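Local coordinates for protein Tp0751 (Treponema pallidum, PDB 5JK2) that mediates adhesion to extracellular matrix components and interactions with host cells, through a non-canonical lipocalin fold, at residues A33-A38 against V120-H125; Q43-H48 against F72-A77; I79-A84 against R116-T121; V86-L91 against S145-Q150; D93-H98 against V102-R107. The protein carries 1 engineered substitution. All blocks are in the same frame, centred on the assembly; numbering follows the deposited sequence.

The five contacts illustrate how a small lipocalin-like barrel of eight antiparallel strands is packed inside and dressed outside. Interactions 3 and 4 lie almost on top of each other, centres about 4 Å apart, and share one polar-aromatic cluster, in which Phe81 of interaction 3 meets Trp147 of interaction 4 edge-to-face. At the opposite side of the chain's centre, with its centre about 21 Å from that of interaction 4, interaction 1 sets the helix 26-39 against the barrel. Interaction 2, about 12 Å from interaction 1 between centres, joins the loop after that helix to the turn after strand 69-73. Interaction 5 is the hairpin of strands 86-98 and 101-108 and touches all four others.

Interaction 1: residues A33-A38 against V120-H125; sequences ALWNRA and VTFESH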
# COMPACT_ATOMS: atom_id res chain seq x y z
N ALA A 33 10.10 -15.16 5.06
CA ALA A 33 9.50 -16.45 4.74
C ALA A 33 8.25 -16.23 3.89
O ALA A 33 8.09 -16.83 2.82
CB ALA A 33 9.16 -17.21 6.00
N LEU A 34 7.38 -15.37 4.38
CA LEU A 34 6.16 -14.99 3.68
C LEU A 34 6.49 -14.42 2.30
O LEU A 34 5.81 -14.69 1.32
CB LEU A 34 5.37 -13.97 4.51
CG LEU A 34 3.88 -13.77 4.24
CD1 LEU A 34 3.10 -15.04 4.52
CD2 LEU A 34 3.37 -12.62 5.10
N TRP A 35 7.55 -13.62 2.26
CA TRP A 35 8.03 -13.02 1.02
C TRP A 35 8.44 -14.08 0.01
O TRP A 35 8.07 -13.99 -1.17
CB TRP A 35 9.21 -12.09 1.31
CG TRP A 35 10.01 -11.70 0.10
CD1 TRP A 35 11.27 -12.10 -0.21
CD2 TRP A 35 9.59 -10.83 -0.96
NE1 TRP A 35 11.67 -11.54 -1.40
CE2 TRP A 35 10.66 -10.75 -1.88
CE3 TRP A 35 8.42 -10.11 -1.22
CZ2 TRP A 35 10.59 -9.99 -3.04
CZ3 TRP A 35 8.36 -9.35 -2.37
CH2 TRP A 35 9.43 -9.29 -3.27
N ASN A 36 9.18 -15.07 0.47
CA ASN A 36 9.65 -16.15 -0.39
C ASN A 36 8.49 -16.90 -1.04
O ASN A 36 8.59 -17.34 -2.18
CB ASN A 36 10.52 -17.12 0.40
CG ASN A 36 11.24 -18.12 -0.49
OD1 ASN A 36 12.39 -17.90 -0.87
ND2 ASN A 36 10.57 -19.21 -0.81
N ARG A 37 7.39 -17.04 -0.31
CA ARG A 37 6.22 -17.74 -0.82
C ARG A 37 5.52 -16.93 -1.91
O ARG A 37 4.68 -17.45 -2.64
CB ARG A 37 5.24 -18.05 0.31
CG ARG A 37 5.83 -18.92 1.41
CD ARG A 37 4.79 -19.86 2.04
NE ARG A 37 3.83 -19.16 2.89
CZ ARG A 37 4.08 -18.75 4.13
NH1 ARG A 37 5.27 -18.96 4.68
NH2 ARG A 37 3.14 -18.13 4.82
N ALA A 38 5.89 -15.65 -2.01
CA ALA A 38 5.28 -14.75 -2.98
C ALA A 38 6.22 -14.47 -4.15
O ALA A 38 5.77 -14.12 -5.25
CB ALA A 38 4.87 -13.45 -2.31
N VAL A 120 1.12 -0.63 -5.92
CA VAL A 120 2.16 -0.98 -4.96
C VAL A 120 3.10 -2.04 -5.52
O VAL A 120 2.73 -3.21 -5.64
CB VAL A 120 1.55 -1.51 -3.65
CG1 VAL A 120 2.64 -1.77 -2.63
CG2 VAL A 120 0.52 -0.53 -3.12
N THR A 121 4.32 -1.63 -5.83
CA THR A 121 5.33 -2.53 -6.38
C THR A 121 6.38 -2.84 -5.33
O THR A 121 7.13 -1.96 -4.90
CB THR A 121 6.02 -1.92 -7.62
OG1 THR A 121 5.03 -1.54 -8.58
CG2 THR A 121 6.98 -2.92 -8.25
N PHE A 122 6.43 -4.10 -4.91
CA PHE A 122 7.39 -4.56 -3.92
C PHE A 122 8.80 -4.63 -4.48
O PHE A 122 9.01 -5.05 -5.61
CB PHE A 122 7.00 -5.93 -3.39
CG PHE A 122 6.00 -5.90 -2.28
CD1 PHE A 122 4.64 -5.88 -2.55
CD2 PHE A 122 6.41 -5.91 -0.96
CE1 PHE A 122 3.72 -5.86 -1.52
CE2 PHE A 122 5.50 -5.89 0.07
CZ PHE A 122 4.15 -5.87 -0.21
N GLU A 123 9.76 -4.21 -3.66
CA GLU A 123 11.18 -4.35 -3.98
C GLU A 123 11.78 -5.35 -3.01
O GLU A 123 12.68 -6.11 -3.35
CB GLU A 123 11.90 -3.00 -3.90
CG GLU A 123 11.11 -1.82 -4.47
CD GLU A 123 11.87 -0.52 -4.41
OE1 GLU A 123 11.26 0.55 -4.63
OE2 GLU A 123 13.09 -0.55 -4.12
N SER A 124 11.27 -5.32 -1.78
CA SER A 124 11.67 -6.26 -0.75
C SER A 124 10.49 -6.46 0.19
O SER A 124 9.44 -5.87 -0.01
CB SER A 124 12.88 -5.74 0.02
OG SER A 124 13.88 -5.25 -0.86
N HIS A 125 10.68 -7.29 1.21
CA HIS A 125 9.58 -7.58 2.12
C HIS A 125 9.18 -6.34 2.92
O HIS A 125 8.05 -6.25 3.40
CB HIS A 125 9.96 -8.73 3.06
CG HIS A 125 10.76 -8.30 4.25
ND1 HIS A 125 10.18 -7.81 5.40
CD2 HIS A 125 12.10 -8.29 4.47
CE1 HIS A 125 11.12 -7.52 6.28
NE2 HIS A 125 12.30 -7.80 5.74
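Helix 33-38 meets the chain where it turns a corner at Glu123, after strand 115-122, the backbones coming nearest at Trp35 and His125, whose CA atoms are 5.8 Å apart. In canonical lipocalins the helix packed on the barrel follows the strands; here helix 26-39 precedes all eight, in keeping with a non-canonical lipocalin fold, and a single indole carries the contact. With CG of Trp35 anti to the backbone N (chi1 164°), the ring reaches away from the helix and slides past the side chain of Phe122, the two running in opposite directions. Its far corner does the touching: CZ3 of Trp35 lies 3.8 Å from CB of Phe122, an oblique approach. One face of the indole is overlaid by backbone, with N of His125 4.3 Å above the ring plane of Trp35 and displaced toward the rim. At the corner, Glu123 and Ser124 both face Val127 in a classic beta bulge. Phe122 also touches Leu46 and Leu50, so the same residue joins the helix contact to the loop packing. His125 sends its imidazole away from the helix, and what it offers Trp35 is its first carbon: CB of His125 sits 3.9 Å from CB of Trp35.

Interaction 2: residues Q43-H48 against F72-A77; sequences QGALQH and FDREHA
Arg74 reaches across to His48 and shows how a long side chain can bridge two loops at a surface. From CB its chain runs extended to NE, with CG anti to the backbone N (chi1 179°), and this straight course carries the guanidinium across to the 43-48 loop, where it meets His48. CD is the first atom to arrive, 3.9 Å from CD2 of His48. NE comes next, over one face of the imidazole and 3.6 Å from CD2 of His48. The head then lies flat on the ring, guanidinium and imidazole centres 4.3 Å apart and planes only 6° from parallel. Beyond CZ, NH1 approaches the backbone, 3.4 Å from CA of His48, while NH2 is 4.1 Å from CB of Ala45. CB of Gln47 lies at the guanidinium edge, in its plane. In the turn behind Arg74, Asp73 OD1 accepts from N of His76 at 3.1 Å, an Asx motif. The result is a parallel arginine-histidine stack, joining the loop before strand 52-56 to the turn after strand 69-73 of the barrel.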
# COMPACT_ATOMS: atom_id res chain seq x y z
N GLN A 43 1.91 -17.58 -4.25
CA GLN A 43 0.84 -17.98 -3.34
C GLN A 43 -0.25 -16.92 -3.30
O GLN A 43 -0.04 -15.79 -3.74
CB GLN A 43 1.41 -18.22 -1.94
CG GLN A 43 0.55 -19.13 -1.05
CD GLN A 43 0.59 -18.72 0.41
OE1 GLN A 43 1.62 -18.25 0.90
NE2 GLN A 43 -0.52 -18.90 1.11
N GLY A 44 -1.41 -17.30 -2.78
CA GLY A 44 -2.57 -16.42 -2.72
C GLY A 44 -2.28 -15.00 -2.28
O GLY A 44 -2.65 -14.05 -2.98
N ALA A 45 -1.60 -14.84 -1.14
CA ALA A 45 -1.46 -13.52 -0.52
C ALA A 45 -0.02 -12.99 -0.50
O ALA A 45 0.84 -13.51 0.21
CB ALA A 45 -2.00 -13.56 0.89
N LEU A 46 0.20 -11.94 -1.29
CA LEU A 46 1.37 -11.07 -1.15
C LEU A 46 0.95 -9.85 -0.34
O LEU A 46 1.77 -9.15 0.25
CB LEU A 46 1.92 -10.67 -2.52
CG LEU A 46 2.72 -9.36 -2.62
CD1 LEU A 46 4.03 -9.44 -1.86
CD2 LEU A 46 2.97 -9.01 -4.08
N GLN A 47 -0.36 -9.61 -0.31
CA GLN A 47 -0.94 -8.48 0.40
C GLN A 47 -0.62 -8.55 1.88
O GLN A 47 -0.53 -7.54 2.57
CB GLN A 47 -2.46 -8.44 0.20
CG GLN A 47 -2.90 -8.52 -1.26
CD GLN A 47 -4.41 -8.42 -1.41
OE1 GLN A 47 -5.13 -8.19 -0.44
NE2 GLN A 47 -4.90 -8.59 -2.63
N HIS A 48 -0.46 -9.78 2.38
CA HIS A 48 -0.23 -10.01 3.79
C HIS A 48 1.03 -9.28 4.27
O HIS A 48 1.16 -8.97 5.45
CB HIS A 48 -0.12 -11.51 4.07
CG HIS A 48 -0.47 -11.90 5.47
ND1 HIS A 48 -0.68 -13.21 5.85
CD2 HIS A 48 -0.65 -11.15 6.58
CE1 HIS A 48 -0.98 -13.25 7.14
NE2 HIS A 48 -0.97 -12.01 7.61
N PHE A 72 -1.93 -0.00 5.72
CA PHE A 72 -2.85 -0.94 5.10
C PHE A 72 -3.56 -1.76 6.18
O PHE A 72 -2.96 -2.66 6.77
CB PHE A 72 -2.11 -1.86 4.13
CG PHE A 72 -1.39 -1.12 3.03
CD1 PHE A 72 -0.17 -0.51 3.28
CD2 PHE A 72 -1.92 -1.04 1.76
CE1 PHE A 72 0.50 0.17 2.28
CE2 PHE A 72 -1.25 -0.36 0.75
CZ PHE A 72 -0.04 0.24 1.02
N ASP A 73 -4.81 -1.42 6.46
CA ASP A 73 -5.58 -2.09 7.50
C ASP A 73 -6.20 -3.37 6.96
O ASP A 73 -7.27 -3.35 6.35
CB ASP A 73 -6.66 -1.16 8.06
CG ASP A 73 -7.27 -1.68 9.34
OD1 ASP A 73 -7.64 -2.87 9.40
OD2 ASP A 73 -7.38 -0.89 10.30
N ARG A 74 -5.53 -4.49 7.21
CA ARG A 74 -5.93 -5.78 6.66
C ARG A 74 -7.29 -6.23 7.16
O ARG A 74 -8.09 -6.79 6.41
CB ARG A 74 -4.89 -6.84 7.02
CG ARG A 74 -5.23 -8.23 6.50
CD ARG A 74 -4.07 -9.19 6.69
NE ARG A 74 -4.06 -10.23 5.66
CZ ARG A 74 -3.73 -10.01 4.39
NH1 ARG A 74 -3.39 -8.79 3.99
NH2 ARG A 74 -3.74 -11.00 3.52
N GLU A 75 -7.56 -5.99 8.44
CA GLU A 75 -8.79 -6.43 9.06
C GLU A 75 -10.02 -5.80 8.42
O GLU A 75 -10.98 -6.48 8.09
CB GLU A 75 -8.77 -6.11 10.56
CG GLU A 75 -8.08 -7.18 11.40
CD GLU A 75 -8.87 -8.47 11.50
OE1 GLU A 75 -8.34 -9.45 12.07
OE2 GLU A 75 -10.02 -8.51 11.01
N HIS A 76 -9.96 -4.48 8.23
CA HIS A 76 -11.10 -3.75 7.69
C HIS A 76 -10.94 -3.45 6.21
O HIS A 76 -11.77 -2.76 5.62
CB HIS A 76 -11.29 -2.46 8.48
CG HIS A 76 -11.40 -2.67 9.95
ND1 HIS A 76 -12.58 -3.04 10.56
CD2 HIS A 76 -10.47 -2.59 10.94
CE1 HIS A 76 -12.38 -3.17 11.86
NE2 HIS A 76 -11.11 -2.90 12.12
N ALA A 77 -9.89 -3.99 5.61
CA ALA A 77 -9.61 -3.78 4.19
C ALA A 77 -9.67 -2.29 3.84
O ALA A 77 -10.44 -1.88 2.97
CB ALA A 77 -10.59 -4.57 3.34

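Interaction 3: residues I79-A84 against R116-T121; sequences ITFSRA and RRLEVT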
# COMPACT_ATOMS: atom_id res chain seq x y z
N ILE A 79 -7.20 1.58 3.62
CA ILE A 79 -5.88 2.16 3.45
C ILE A 79 -5.94 3.61 3.91
O ILE A 79 -6.62 4.43 3.30
CB ILE A 79 -5.38 2.07 2.00
CG1 ILE A 79 -5.23 0.60 1.58
CG2 ILE A 79 -4.04 2.80 1.86
CD1 ILE A 79 -4.99 0.39 0.10
N THR A 80 -5.23 3.90 4.99
CA THR A 80 -5.24 5.22 5.58
C THR A 80 -4.08 6.04 5.04
O THR A 80 -2.93 5.59 5.06
CB THR A 80 -5.17 5.17 7.12
OG1 THR A 80 -3.81 5.05 7.54
CG2 THR A 80 -5.98 3.99 7.66
N PHE A 81 -4.39 7.23 4.56
CA PHE A 81 -3.40 8.14 4.00
C PHE A 81 -3.18 9.32 4.93
O PHE A 81 -4.12 10.05 5.24
CB PHE A 81 -3.85 8.66 2.63
CG PHE A 81 -4.11 7.58 1.63
CD1 PHE A 81 -5.27 6.83 1.68
CD2 PHE A 81 -3.20 7.33 0.62
CE1 PHE A 81 -5.51 5.84 0.75
CE2 PHE A 81 -3.44 6.35 -0.31
CZ PHE A 81 -4.60 5.60 -0.25
N SER A 82 -1.94 9.51 5.37
CA SER A 82 -1.62 10.54 6.35
C SER A 82 -0.40 11.38 5.98
O SER A 82 0.61 10.86 5.50
CB SER A 82 -1.38 9.92 7.73
OG SER A 82 -2.53 9.22 8.18
N ARG A 83 -0.51 12.68 6.23
CA ARG A 83 0.62 13.60 6.16
C ARG A 83 0.31 14.82 7.01
O ARG A 83 -0.18 15.83 6.50
CB ARG A 83 0.93 14.01 4.72
CG ARG A 83 2.22 14.81 4.58
CD ARG A 83 2.15 15.87 3.49
NE ARG A 83 3.22 16.86 3.60
CZ ARG A 83 4.43 16.73 3.06
NH1 ARG A 83 4.75 15.65 2.35
NH2 ARG A 83 5.33 17.69 3.22
N ALA A 84 0.59 14.72 8.31
CA ALA A 84 0.30 15.78 9.27
C ALA A 84 -1.21 16.09 9.31
O ALA A 84 -2.00 15.24 9.72
CB ALA A 84 1.11 17.03 8.93
N ARG A 116 -9.53 6.11 -5.44
CA ARG A 116 -8.08 6.21 -5.62
C ARG A 116 -7.47 4.88 -6.05
O ARG A 116 -7.65 3.86 -5.38
CB ARG A 116 -7.43 6.70 -4.33
CG ARG A 116 -5.93 6.94 -4.43
CD ARG A 116 -5.41 7.67 -3.20
NE ARG A 116 -5.83 9.06 -3.18
CZ ARG A 116 -5.75 9.86 -2.12
NH1 ARG A 116 -5.25 9.40 -0.98
NH2 ARG A 116 -6.16 11.11 -2.20
N ARG A 117 -6.75 4.90 -7.17
CA ARG A 117 -6.05 3.72 -7.67
C ARG A 117 -4.61 3.70 -7.19
O ARG A 117 -3.94 4.73 -7.18
CB ARG A 117 -6.08 3.69 -9.20
CG ARG A 117 -7.48 3.52 -9.75
CD ARG A 117 -7.47 3.24 -11.25
NE ARG A 117 -8.72 2.63 -11.69
CZ ARG A 117 -9.87 3.27 -11.82
NH1 ARG A 117 -10.95 2.62 -12.22
NH2 ARG A 117 -9.95 4.57 -11.56
N LEU A 118 -4.15 2.52 -6.80
CA LEU A 118 -2.81 2.35 -6.25
C LEU A 118 -2.04 1.29 -7.01
O LEU A 118 -2.61 0.30 -7.48
CB LEU A 118 -2.89 1.98 -4.76
CG LEU A 118 -2.15 2.89 -3.78
CD1 LEU A 118 -2.75 4.29 -3.79
CD2 LEU A 118 -2.18 2.31 -2.38
N GLU A 119 -0.74 1.50 -7.13
CA GLU A 119 0.14 0.54 -7.80
C GLU A 119 1.34 0.24 -6.91
O GLU A 119 2.44 0.76 -7.11
CB GLU A 119 0.61 1.09 -9.14
CG GLU A 119 -0.52 1.34 -10.13
CD GLU A 119 -1.19 0.06 -10.61
OE1 GLU A 119 -0.60 -1.03 -10.42
OE2 GLU A 119 -2.29 0.15 -11.19
N VAL A 120 1.12 -0.63 -5.92
CA VAL A 120 2.16 -0.98 -4.96
C VAL A 120 3.10 -2.04 -5.52
O VAL A 120 2.73 -3.21 -5.64
CB VAL A 120 1.55 -1.51 -3.65
CG1 VAL A 120 2.64 -1.77 -2.63
CG2 VAL A 120 0.52 -0.53 -3.12
N THR A 121 4.32 -1.63 -5.83
CA THR A 121 5.33 -2.53 -6.38
C THR A 121 6.38 -2.84 -5.33
O THR A 121 7.13 -1.96 -4.90
CB THR A 121 6.02 -1.92 -7.62
OG1 THR A 121 5.03 -1.54 -8.58
CG2 THR A 121 6.98 -2.92 -8.25
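Phe81 and Arg116 form the tight part of this contact, reaching toward each other from opposite directions across the barrel interior. NH1 of Arg116 stands over one face of the phenyl ring, 3.3 Å from CD2 of Phe81 and displaced toward the rim. The guanidinium is upright on the ring, the two planes 86° apart, and CZ of Arg116 lies 4.5 Å from the ring centroid in a cation-pi contact. The extended start of the arginine chain lays CD of Arg116 against the ring, 3.7 Å from CZ of Phe81, and the bend at chi3 (-72°) then turns the head so that NH1 stands over the face. The buried charge is met by salt bridges to Glu134 at NE and Glu88 at NH1, which probably fix the rotation of the head and offset the cost of burying it. Strands 79-83 and 116-121 are not neighbours in the eight-stranded lipocalin-like barrel; their axes run at 93° and come no closer than 11.3 Å, so only side chains bridge the gap. The looser part is apolar and also buried. CD1 of Leu118 comes to the edge of the Phe81 ring, 4.1 Å from CE2 of Phe81, and its other methyl, CD2, is 4.2 Å from CD1 of Ile79. Phe72 and Phe104 border Ile79 there.

Interaction 4: residues V86-L91 against S145-Q150; sequences VQEIFL and SMWDGQ
The indole of Trp147 receives Val86 at its edge, near the ring plane, while CG of Met146 from its own segment lies 3.5 Å above one face, toward the rim. This is the end of the lipocalin-like barrel where the loop before strand 149-153 folds in toward strand 86-98. The touching atom of Val86 is CG1, 3.9 Å from CH2 of Trp147 and as near to CZ2, so the methyl faces the CZ2-CH2 bond of the six-membered ring. With CG of Trp147 anti to the carbonyl carbon (chi1 -50°), the indole leaves its loop toward the strand. Glu88 comes up obliquely, OE2 lying 4.3 Å from CZ2 of Trp147; that oxygen is also the salt-bridge partner of Arg116, which brings the arginine's head close to the indole. Val86 lies toward the surface, whereas Trp147 is buried. The loop carrying the indole is held by an ST turn, in which N of Trp147 donates to OG of Ser145 over 3.1 Å, nearly straight at 173°.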
# COMPACT_ATOMS: atom_id res chain seq x y z
N VAL A 86 -3.20 16.28 6.92
CA VAL A 86 -3.84 15.33 6.04
C VAL A 86 -4.02 13.99 6.72
O VAL A 86 -3.05 13.38 7.16
CB VAL A 86 -3.03 15.13 4.75
CG1 VAL A 86 -3.62 14.00 3.92
CG2 VAL A 86 -2.98 16.42 3.94
N GLN A 87 -5.26 13.53 6.78
CA GLN A 87 -5.56 12.17 7.22
C GLN A 87 -6.87 11.76 6.56
O GLN A 87 -7.82 12.54 6.52
CB GLN A 87 -5.63 12.06 8.75
CG GLN A 87 -6.84 12.72 9.41
CD GLN A 87 -6.95 12.41 10.90
OE1 GLN A 87 -8.06 12.39 11.45
NE2 GLN A 87 -5.82 12.18 11.56
N GLU A 88 -6.89 10.55 6.02
CA GLU A 88 -8.05 10.08 5.28
C GLU A 88 -7.95 8.58 5.01
O GLU A 88 -6.86 8.02 5.02
CB GLU A 88 -8.17 10.84 3.96
CG GLU A 88 -6.94 10.71 3.06
CD GLU A 88 -6.85 11.81 2.02
OE1 GLU A 88 -7.20 12.97 2.34
OE2 GLU A 88 -6.44 11.52 0.88
N ILE A 89 -9.10 7.95 4.79
CA ILE A 89 -9.17 6.51 4.59
C ILE A 89 -9.92 6.18 3.31
O ILE A 89 -10.89 6.86 2.96
CB ILE A 89 -9.88 5.81 5.76
CG1 ILE A 89 -9.24 6.22 7.09
CG2 ILE A 89 -9.83 4.30 5.57
CD1 ILE A 89 -9.94 5.67 8.32
N PHE A 90 -9.48 5.13 2.63
CA PHE A 90 -10.17 4.63 1.45
C PHE A 90 -10.40 3.14 1.57
O PHE A 90 -9.46 2.36 1.71
CB PHE A 90 -9.36 4.93 0.18
CG PHE A 90 -9.34 6.38 -0.21
CD1 PHE A 90 -8.65 7.31 0.55
CD2 PHE A 90 -10.00 6.81 -1.34
CE1 PHE A 90 -8.63 8.64 0.18
CE2 PHE A 90 -9.99 8.13 -1.71
CZ PHE A 90 -9.30 9.05 -0.95
N LEU A 91 -11.67 2.74 1.53
CA LEU A 91 -12.04 1.34 1.61
C LEU A 91 -11.67 0.63 0.32
O LEU A 91 -11.90 1.15 -0.77
CB LEU A 91 -13.53 1.18 1.87
CG LEU A 91 -14.11 1.97 3.04
CD1 LEU A 91 -15.37 2.69 2.61
CD2 LEU A 91 -14.40 1.05 4.22
N SER A 145 1.38 12.21 -7.79
CA SER A 145 0.70 12.36 -6.51
C SER A 145 1.69 12.65 -5.39
O SER A 145 2.88 12.40 -5.54
CB SER A 145 -0.11 11.10 -6.19
OG SER A 145 -0.72 11.20 -4.91
N MET A 146 1.18 13.18 -4.29
CA MET A 146 2.00 13.41 -3.11
C MET A 146 2.37 12.08 -2.45
O MET A 146 3.31 12.00 -1.67
CB MET A 146 1.27 14.31 -2.11
CG MET A 146 0.01 13.69 -1.51
SD MET A 146 -0.91 14.81 -0.45
CE MET A 146 0.35 15.30 0.71
N TRP A 147 1.60 11.05 -2.79
CA TRP A 147 1.80 9.72 -2.22
C TRP A 147 2.78 8.89 -3.03
O TRP A 147 3.31 7.89 -2.54
CB TRP A 147 0.45 9.00 -2.12
CG TRP A 147 -0.61 9.82 -1.45
CD1 TRP A 147 -1.72 10.35 -2.04
CD2 TRP A 147 -0.65 10.22 -0.08
NE1 TRP A 147 -2.45 11.05 -1.11
CE2 TRP A 147 -1.82 10.98 0.10
CE3 TRP A 147 0.18 10.00 1.02
CZ2 TRP A 147 -2.17 11.53 1.33
CZ3 TRP A 147 -0.17 10.54 2.24
CH2 TRP A 147 -1.33 11.30 2.38
N ASP A 148 3.02 9.30 -4.27
CA ASP A 148 4.00 8.64 -5.12
C ASP A 148 5.38 8.66 -4.48
O ASP A 148 5.82 9.68 -3.97
CB ASP A 148 4.07 9.30 -6.50
CG ASP A 148 2.93 8.89 -7.41
OD1 ASP A 148 1.90 8.42 -6.89
OD2 ASP A 148 3.07 9.04 -8.64
N GLY A 149 6.06 7.51 -4.52
CA GLY A 149 7.41 7.42 -4.01
C GLY A 149 7.71 6.08 -3.37
O GLY A 149 6.88 5.17 -3.39
N GLN A 150 8.91 5.97 -2.81
CA GLN A 150 9.34 4.74 -2.16
C GLN A 150 8.90 4.75 -0.70
O GLN A 150 8.93 5.79 -0.04
CB GLN A 150 10.86 4.60 -2.25
CG GLN A 150 11.39 3.25 -1.81
CD GLN A 150 12.89 3.24 -1.65
OE1 GLN A 150 13.54 4.29 -1.62
NE2 GLN A 150 13.46 2.05 -1.56

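Interaction 5: residues D93-H98 against V102-R107; sequences DSAHTH and VSFLTR
Two torsions bring Asp93 and Arg107 together: CG of Asp93 stands anti to its carbonyl carbon (chi1 -82°), and the arginine chain bends at chi3 (41°), turning its head back on the carboxylate. Arg107 grips side-on, NH1 to OD1 of Asp93 at 2.6 Å and NE to OD2 of Asp93 at 2.7 Å, the latter on the syn lone pair. This salt bridge holds the carboxylate by both oxygens beside a classic beta bulge, where N of Asp93 and N of Ser94 both donate to O of Leu105. From the bulge on, the strands pair antiparallel, Ser94 with Leu105 and then His96 with Ser103 as hydrogen-bonded pairs, N of Leu105 donating to O of Ser94 at 3.0 Å. These four residues point to one face of the sheet; Ala95, Thr97, Val102 and Phe104 point to the opposite one, CB of Ala95 lying 3.8 Å from CD1 of Phe104. In the barrel wall, strand 101-108 bonds onward to strand 115-122, Phe104 packs on Leu118 and Val120, Leu46 packs on Val102, and Gln47 reaches the same strand pair.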
# COMPACT_ATOMS: atom_id res chain seq x y z
N ASP A 93 -12.21 -1.55 -2.59
CA ASP A 93 -13.29 -2.14 -3.35
C ASP A 93 -12.79 -3.37 -4.11
O ASP A 93 -13.55 -4.30 -4.38
CB ASP A 93 -13.87 -1.12 -4.32
CG ASP A 93 -14.88 -0.19 -3.66
OD1 ASP A 93 -15.71 -0.68 -2.87
OD2 ASP A 93 -14.84 1.03 -3.94
N SER A 94 -11.50 -3.37 -4.44
CA SER A 94 -10.86 -4.53 -5.07
C SER A 94 -9.34 -4.48 -4.87
O SER A 94 -8.77 -3.43 -4.60
CB SER A 94 -11.20 -4.59 -6.56
OG SER A 94 -10.52 -3.58 -7.30
N ALA A 95 -8.71 -5.64 -5.01
CA ALA A 95 -7.26 -5.75 -4.86
C ALA A 95 -6.74 -7.00 -5.56
O ALA A 95 -7.21 -8.11 -5.29
CB ALA A 95 -6.88 -5.78 -3.39
N HIS A 96 -5.78 -6.82 -6.46
CA HIS A 96 -5.24 -7.91 -7.27
C HIS A 96 -3.72 -7.94 -7.25
O HIS A 96 -3.07 -6.90 -7.33
CB HIS A 96 -5.73 -7.79 -8.72
CG HIS A 96 -7.11 -8.32 -8.94
ND1 HIS A 96 -8.24 -7.54 -8.79
CD2 HIS A 96 -7.55 -9.55 -9.29
CE1 HIS A 96 -9.31 -8.27 -9.04
NE2 HIS A 96 -8.92 -9.49 -9.34
N THR A 97 -3.17 -9.14 -7.13
CA THR A 97 -1.73 -9.35 -7.17
C THR A 97 -1.31 -9.91 -8.52
O THR A 97 -1.95 -10.81 -9.06
CB THR A 97 -1.27 -10.32 -6.07
OG1 THR A 97 -1.79 -11.63 -6.34
CG2 THR A 97 -1.75 -9.87 -4.70
N HIS A 98 -0.22 -9.38 -9.06
CA HIS A 98 0.40 -9.96 -10.24
C HIS A 98 1.92 -9.84 -10.14
O HIS A 98 2.45 -8.73 -10.13
CB HIS A 98 -0.10 -9.30 -11.53
CG HIS A 98 0.32 -10.01 -12.77
ND1 HIS A 98 0.74 -9.36 -13.91
CD2 HIS A 98 0.38 -11.34 -13.06
CE1 HIS A 98 1.04 -10.24 -14.84
NE2 HIS A 98 0.83 -11.45 -14.35
N VAL A 102 0.79 -5.32 -6.31
CA VAL A 102 -0.59 -5.30 -5.83
C VAL A 102 -1.26 -4.04 -6.37
O VAL A 102 -0.76 -2.94 -6.18
CB VAL A 102 -0.68 -5.31 -4.30
CG1 VAL A 102 -2.12 -5.49 -3.85
CG2 VAL A 102 0.19 -6.41 -3.72
N SER A 103 -2.39 -4.22 -7.05
CA SER A 103 -3.12 -3.10 -7.63
C SER A 103 -4.46 -2.91 -6.94
O SER A 103 -5.35 -3.76 -7.02
CB SER A 103 -3.33 -3.33 -9.13
OG SER A 103 -2.12 -3.15 -9.84
N PHE A 104 -4.60 -1.78 -6.26
CA PHE A 104 -5.79 -1.49 -5.46
C PHE A 104 -6.78 -0.58 -6.17
O PHE A 104 -6.40 0.29 -6.94
CB PHE A 104 -5.40 -0.83 -4.15
CG PHE A 104 -4.69 -1.74 -3.20
CD1 PHE A 104 -5.40 -2.51 -2.29
CD2 PHE A 104 -3.31 -1.83 -3.20
CE1 PHE A 104 -4.76 -3.34 -1.41
CE2 PHE A 104 -2.65 -2.67 -2.32
CZ PHE A 104 -3.38 -3.42 -1.42
N LEU A 105 -8.07 -0.81 -5.90
CA LEU A 105 -9.11 0.15 -6.24
C LEU A 105 -9.82 0.50 -4.94
O LEU A 105 -10.58 -0.30 -4.40
CB LEU A 105 -10.10 -0.42 -7.26
CG LEU A 105 -11.16 0.52 -7.87
CD1 LEU A 105 -12.32 0.79 -6.92
CD2 LEU A 105 -10.54 1.84 -8.33
N THR A 106 -9.54 1.70 -4.43
CA THR A 106 -10.03 2.12 -3.13
C THR A 106 -11.04 3.25 -3.28
O THR A 106 -11.11 3.89 -4.32
CB THR A 106 -8.89 2.57 -2.22
OG1 THR A 106 -8.46 3.89 -2.61
CG2 THR A 106 -7.71 1.62 -2.33
N ARG A 107 -11.82 3.50 -2.22
CA ARG A 107 -12.89 4.48 -2.27
C ARG A 107 -13.02 5.24 -0.96
O ARG A 107 -13.09 4.65 0.11
CB ARG A 107 -14.21 3.77 -2.61
CG ARG A 107 -15.47 4.60 -2.36
CD ARG A 107 -16.71 3.83 -2.79
NE ARG A 107 -16.64 2.42 -2.41
CZ ARG A 107 -16.94 1.94 -1.21
NH1 ARG A 107 -16.85 0.64 -0.97
NH2 ARG A 107 -17.34 2.75 -0.24